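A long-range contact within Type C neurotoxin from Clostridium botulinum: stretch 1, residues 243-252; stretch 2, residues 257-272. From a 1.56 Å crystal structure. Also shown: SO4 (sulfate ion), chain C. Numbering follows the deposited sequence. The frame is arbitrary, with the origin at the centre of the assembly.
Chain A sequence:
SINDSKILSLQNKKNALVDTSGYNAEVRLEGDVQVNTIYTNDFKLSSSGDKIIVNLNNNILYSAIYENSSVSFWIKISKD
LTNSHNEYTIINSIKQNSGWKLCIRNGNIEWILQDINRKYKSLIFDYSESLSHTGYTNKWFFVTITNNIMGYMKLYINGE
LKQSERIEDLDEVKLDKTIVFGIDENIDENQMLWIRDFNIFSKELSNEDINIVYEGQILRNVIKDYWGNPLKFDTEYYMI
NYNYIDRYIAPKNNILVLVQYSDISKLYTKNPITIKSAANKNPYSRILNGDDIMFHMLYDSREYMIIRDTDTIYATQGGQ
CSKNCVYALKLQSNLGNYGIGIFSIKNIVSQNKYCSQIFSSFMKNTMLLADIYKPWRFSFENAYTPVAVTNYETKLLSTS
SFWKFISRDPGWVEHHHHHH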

# COMPACT_ATOMS: atom_id res chain seq x y z
N ASN A 243 14.28 -1.60 8.54
CA ASN A 243 15.39 -2.54 8.60
C ASN A 243 15.13 -3.79 9.42
O ASN A 243 15.86 -4.78 9.30
N TYR A 244 14.11 -3.76 10.28
CA TYR A 244 13.90 -4.82 11.26
C TYR A 244 12.43 -5.31 11.32
O TYR A 244 11.77 -5.17 12.34
N ILE A 245 11.95 -5.91 10.23
CA ILE A 245 10.55 -6.31 10.11
C ILE A 245 10.18 -7.48 11.04
O ILE A 245 9.00 -7.73 11.30
N ASP A 246 11.20 -8.16 11.55
CA ASP A 246 10.98 -9.32 12.42
C ASP A 246 11.15 -8.98 13.90
O ASP A 246 11.26 -9.89 14.72
N ARG A 247 11.18 -7.69 14.23
CA ARG A 247 11.32 -7.29 15.62
C ARG A 247 10.10 -6.52 16.06
O ARG A 247 9.45 -5.85 15.26
N TYR A 248 9.79 -6.62 17.36
CA TYR A 248 8.70 -5.89 17.97
C TYR A 248 9.26 -4.96 19.04
O TYR A 248 10.39 -5.13 19.49
N ILE A 249 8.46 -3.97 19.43
CA ILE A 249 8.87 -2.98 20.43
C ILE A 249 8.56 -3.50 21.83
O ILE A 249 7.43 -3.89 22.11
N ALA A 250 9.57 -3.51 22.69
CA ALA A 250 9.40 -3.97 24.06
C ALA A 250 10.07 -3.05 25.07
O ALA A 250 11.16 -2.55 24.83
N PRO A 251 9.43 -2.85 26.23
CA PRO A 251 10.11 -2.11 27.30
C PRO A 251 11.12 -3.01 27.99
O PRO A 251 10.81 -4.15 28.32
N LYS A 252 12.32 -2.50 28.20
CA LYS A 252 13.34 -3.26 28.91
C LYS A 252 14.15 -2.28 29.74
O LYS A 252 14.76 -1.36 29.21
N VAL A 257 13.16 -1.15 23.32
CA VAL A 257 14.12 -1.76 22.41
C VAL A 257 13.37 -2.63 21.42
O VAL A 257 12.17 -2.87 21.59
N LEU A 258 14.07 -3.11 20.40
CA LEU A 258 13.47 -3.96 19.38
C LEU A 258 13.90 -5.41 19.59
O LEU A 258 15.08 -5.73 19.47
N VAL A 259 12.93 -6.26 19.89
CA VAL A 259 13.17 -7.66 20.22
C VAL A 259 12.69 -8.57 19.09
O VAL A 259 11.62 -8.36 18.51
N GLN A 260 13.47 -9.60 18.77
CA GLN A 260 13.04 -10.51 17.71
C GLN A 260 11.85 -11.33 18.17
O GLN A 260 11.88 -11.93 19.24
N TYR A 261 10.79 -11.36 17.36
CA TYR A 261 9.63 -12.17 17.67
C TYR A 261 10.00 -13.65 17.57
O TYR A 261 10.84 -14.03 16.74
N SER A 262 9.38 -14.47 18.40
CA SER A 262 9.74 -15.88 18.47
C SER A 262 9.49 -16.63 17.16
O SER A 262 10.20 -17.57 16.85
N ASP A 263 8.46 -16.23 16.40
CA ASP A 263 8.24 -16.81 15.08
C ASP A 263 8.70 -15.82 14.04
O ASP A 263 8.02 -14.82 13.77
N ILE A 264 9.86 -16.12 13.45
CA ILE A 264 10.54 -15.25 12.51
C ILE A 264 9.78 -15.04 11.19
O ILE A 264 10.11 -14.14 10.43
N SER A 265 8.78 -15.87 10.94
CA SER A 265 8.03 -15.80 9.68
C SER A 265 6.73 -14.99 9.77
O SER A 265 6.00 -14.88 8.79
N LYS A 266 6.45 -14.44 10.94
CA LYS A 266 5.17 -13.76 11.15
C LYS A 266 5.27 -12.24 11.15
O LYS A 266 6.22 -11.67 11.70
N LEU A 267 4.29 -11.59 10.53
CA LEU A 267 4.20 -10.14 10.56
C LEU A 267 3.48 -9.61 11.79
O LEU A 267 3.76 -8.51 12.26
N TYR A 268 2.51 -10.36 12.30
CA TYR A 268 1.74 -9.89 13.44
C TYR A 268 2.42 -10.44 14.67
O TYR A 268 2.33 -11.64 14.96
N THR A 269 3.11 -9.55 15.39
CA THR A 269 4.03 -9.96 16.45
C THR A 269 3.44 -9.67 17.85
O THR A 269 2.50 -10.34 18.26
N LYS A 270 3.99 -8.68 18.55
CA LYS A 270 3.54 -8.34 19.91
C LYS A 270 3.54 -6.83 20.13
O LYS A 270 4.22 -6.08 19.41
N ASN A 271 2.82 -6.41 21.17
CA ASN A 271 2.80 -5.01 21.59
C ASN A 271 2.48 -4.00 20.48
O ASN A 271 3.24 -3.06 20.26
N PRO A 272 1.35 -4.16 19.81
CA PRO A 272 0.97 -3.13 18.85
C PRO A 272 0.77 -1.80 19.54
O PRO A 272 0.40 -1.74 20.72

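The most unusual feature of this contact is a sulfate ion, probably from the crystallisation liquor, held by side chains of both stretches. Tyr 248 OH donates to O1 of the sulfate at 2.7 Å, Asn 271 ND2 to its O2 at 2.7 Å, and Lys 270 NZ to its O3 at 3.0 Å. A phenol, an amide and an ammonium group suit an anion because each offers a proton. Asn 271 spends its other amide proton across the interface: its chi1 is m, and ND2 donates to Ile 249 O at 2.9 Å, so one side chain ties the sulfate to the strand backbone.

Tyr 248 has the largest area covered by the other stretch. Its p rotamer, with chi2 at -89°, lays the ring between two aliphatic groups. Val 259 CB lies 4.0 Å from the centroid of the Tyr 248 ring over one face, and Lys 270 CB lies 4.0 Å from the same centroid over the opposite face. Aromatic faces accept such C-H groups well, and the long lysine chain can cover a ring while carrying its charge on to the sulfate. Near the ring plane, Tyr 248 CD1 meets Tyr 261 CB at 4.1 Å.

This packing rests on an antiparallel strand pair. Tyr 248 and Val 259 exchange two backbone hydrogen bonds, with N of each 2.8 Å from O of the other; Ala 250 and Val 257 do the same at 2.9 Å. These four side chains share one face of the sheet, where Ala 250 CB touches Val 259 CG2 at 3.8 Å. The small methyl of Ala 250 also lies 3.8 Å from sulfate O1, measured from its CB. Ile 249 and Leu 258 occupy the other face. Both are buried, both adopt m for chi1 and t for chi2, and Ile 249 CG1 meets Leu 258 CD2 at 3.9 Å. Leu 258 also reaches the turn before the strand, with CD1 4.1 Å from Tyr 244 CD2.

At Arg 247 and Gln 260 the side chains diverge, yet both find polar partners. The extended arginine, m at chi1 and t at chi2 and chi3, brings NH1 to 3.0 Å from Leu 258 O, to which it donates, while Gln 260 CB lies over one face of the guanidinium. Gln 260, t at chi1 and chi2, donates from NE2 to Asp 246 OD2 at 2.9 Å. The p rotamer of Asp 246 carries its carboxylate nearer the other stretch, and its backbone O accepts from Tyr 261 N at 3.1 Å.

Farther along, Ile 245, t at both chi angles, places CD1 3.7 Å from Leu 267 CD2, an apolar contact beside bridging water. Water 1 donates to Ile 245 O at 2.9 Å and to Leu 267 O at 2.8 Å. Water 3 similarly links Arg 247 O, at 2.7 Å from the water oxygen, to Thr 269 OG1, also at 2.7 Å; the threonine hydroxyl thus serves a polar bridge while its OG1 lies 3.5 Å from Tyr 248 CB.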

# COMPACT_ATOMS: atom_id res chain seq x y z
CB ASN A 243 16.66 -1.84 9.11
CG ASN A 243 17.22 -0.82 8.13
OD1 ASN A 243 16.84 -0.80 6.96
ND2 ASN A 243 18.13 0.02 8.61
CB TYR A 244 14.40 -4.35 12.63
CG TYR A 244 15.80 -3.80 12.58
CD1 TYR A 244 16.87 -4.61 12.20
CD2 TYR A 244 16.07 -2.45 12.84
CE1 TYR A 244 18.16 -4.11 12.12
CE2 TYR A 244 17.35 -1.94 12.77
CZ TYR A 244 18.40 -2.78 12.40
OH TYR A 244 19.68 -2.29 12.32
CB ILE A 245 10.19 -6.69 8.65
CG1 ILE A 245 8.67 -6.84 8.47
CG2 ILE A 245 10.91 -7.97 8.25
CD1 ILE A 245 8.22 -6.95 7.03
CB ASP A 246 11.95 -10.45 12.05
CG ASP A 246 13.41 -10.04 12.15
OD1 ASP A 246 13.70 -8.83 12.17
OD2 ASP A 246 14.27 -10.94 12.20
CB ARG A 247 12.57 -6.44 15.83
CG ARG A 247 13.84 -7.19 15.49
CD ARG A 247 15.11 -6.51 15.93
NE ARG A 247 16.19 -7.48 15.75
CZ ARG A 247 16.74 -8.20 16.72
NH1 ARG A 247 16.41 -8.02 18.00
NH2 ARG A 247 17.69 -9.07 16.41
CB TYR A 248 7.65 -6.84 18.59
CG TYR A 248 8.11 -7.67 19.77
CD1 TYR A 248 8.70 -8.92 19.60
CD2 TYR A 248 7.89 -7.22 21.07
CE1 TYR A 248 9.08 -9.69 20.68
CE2 TYR A 248 8.27 -7.98 22.16
CZ TYR A 248 8.86 -9.21 21.96
OH TYR A 248 9.25 -9.98 23.04
CB ILE A 249 8.16 -1.63 20.19
CG1 ILE A 249 8.44 -1.15 18.77
CG2 ILE A 249 8.61 -0.60 21.24
CD1 ILE A 249 7.66 0.08 18.37
CB ALA A 250 9.95 -5.38 24.21
CB PRO A 251 8.97 -1.76 28.25
CG PRO A 251 7.99 -2.85 28.07
CD PRO A 251 8.07 -3.26 26.61
CB LYS A 252 14.24 -4.00 27.92
CG LYS A 252 15.40 -4.77 28.55
CD LYS A 252 16.10 -5.62 27.49
CE LYS A 252 17.29 -6.38 28.07
NZ LYS A 252 17.84 -7.31 27.05
CB VAL A 257 15.16 -2.62 23.16
CG1 VAL A 257 16.07 -1.74 24.04
CG2 VAL A 257 14.47 -3.70 23.96
CB LEU A 258 13.85 -3.48 17.97
CG LEU A 258 13.65 -1.99 17.69
CD1 LEU A 258 14.00 -1.63 16.24
CD2 LEU A 258 12.22 -1.56 18.03
CB VAL A 259 12.40 -8.02 21.49
CG1 VAL A 259 12.52 -9.52 21.80
CG2 VAL A 259 12.87 -7.17 22.67
CB GLN A 260 14.18 -11.43 17.27
CG GLN A 260 13.88 -12.16 15.97
CD GLN A 260 15.07 -12.93 15.46
OE1 GLN A 260 15.65 -13.75 16.17
NE2 GLN A 260 15.45 -12.67 14.21
CB TYR A 261 8.47 -11.84 16.73
CG TYR A 261 7.16 -12.50 17.09
CD1 TYR A 261 6.56 -12.29 18.32
CD2 TYR A 261 6.51 -13.32 16.17
CE1 TYR A 261 5.35 -12.89 18.63
CE2 TYR A 261 5.32 -13.92 16.47
CZ TYR A 261 4.74 -13.71 17.70
OH TYR A 261 3.54 -14.32 17.97
CB SER A 262 9.01 -16.57 19.62
OG SER A 262 7.61 -16.53 19.41
CB ASP A 263 6.78 -17.21 14.87
CG ASP A 263 6.54 -17.89 13.52
OD1 ASP A 263 7.35 -17.69 12.59
OD2 ASP A 263 5.54 -18.63 13.39
CB ILE A 264 11.95 -15.82 12.20
CG1 ILE A 264 12.98 -15.20 13.14
CG2 ILE A 264 12.33 -15.62 10.74
CD1 ILE A 264 12.80 -15.60 14.57
CB SER A 265 7.70 -17.21 9.18
OG SER A 265 6.64 -17.79 9.93
CB LYS A 266 4.53 -14.22 12.47
CG LYS A 266 4.00 -15.64 12.43
CD LYS A 266 3.71 -16.16 13.83
CE LYS A 266 2.65 -15.34 14.55
NZ LYS A 266 2.33 -15.96 15.87
CB LEU A 267 3.46 -9.62 9.33
CG LEU A 267 4.12 -9.86 7.98
CD1 LEU A 267 3.22 -9.31 6.90
CD2 LEU A 267 5.47 -9.17 7.98
CB TYR A 268 0.28 -10.35 13.37
CG TYR A 268 -0.43 -9.97 12.08
CD1 TYR A 268 -0.18 -8.75 11.45
CD2 TYR A 268 -1.38 -10.82 11.53
CE1 TYR A 268 -0.85 -8.41 10.28
CE2 TYR A 268 -2.06 -10.48 10.37
CZ TYR A 268 -1.79 -9.28 9.75
OH TYR A 268 -2.47 -8.96 8.59
CB THR A 269 5.41 -9.30 16.26
OG1 THR A 269 5.25 -7.87 16.23
CG2 THR A 269 6.06 -9.77 14.94
CB LYS A 270 4.49 -8.97 20.94
CG LYS A 270 4.55 -10.48 20.92
CD LYS A 270 5.50 -10.98 22.00
CE LYS A 270 5.28 -10.21 23.28
NZ LYS A 270 5.69 -10.99 24.48
CB ASN A 271 4.12 -4.62 22.26
CG ASN A 271 4.49 -5.53 23.41
OD1 ASN A 271 3.62 -6.11 24.07
ND2 ASN A 271 5.79 -5.65 23.68
CB PRO A 272 -0.36 -3.66 18.27
CG PRO A 272 -0.91 -4.52 19.37
CD PRO A 272 0.29 -5.18 19.99
S SO4 C . 7.74 -8.27 26.21
O1 SO4 C . 8.83 -8.82 25.40
O2 SO4 C . 6.89 -7.39 25.43
O3 SO4 C . 6.94 -9.38 26.71
O4 SO4 C . 8.30 -7.52 27.33
O HOH W 1 6.27 -7.20 12.08
O HOH W 2 8.19 -10.21 10.20
O HOH W 3 6.87 -6.42 14.60
O HOH W 4 15.83 -10.34 20.12
O HOH W 5 5.74 -4.00 18.51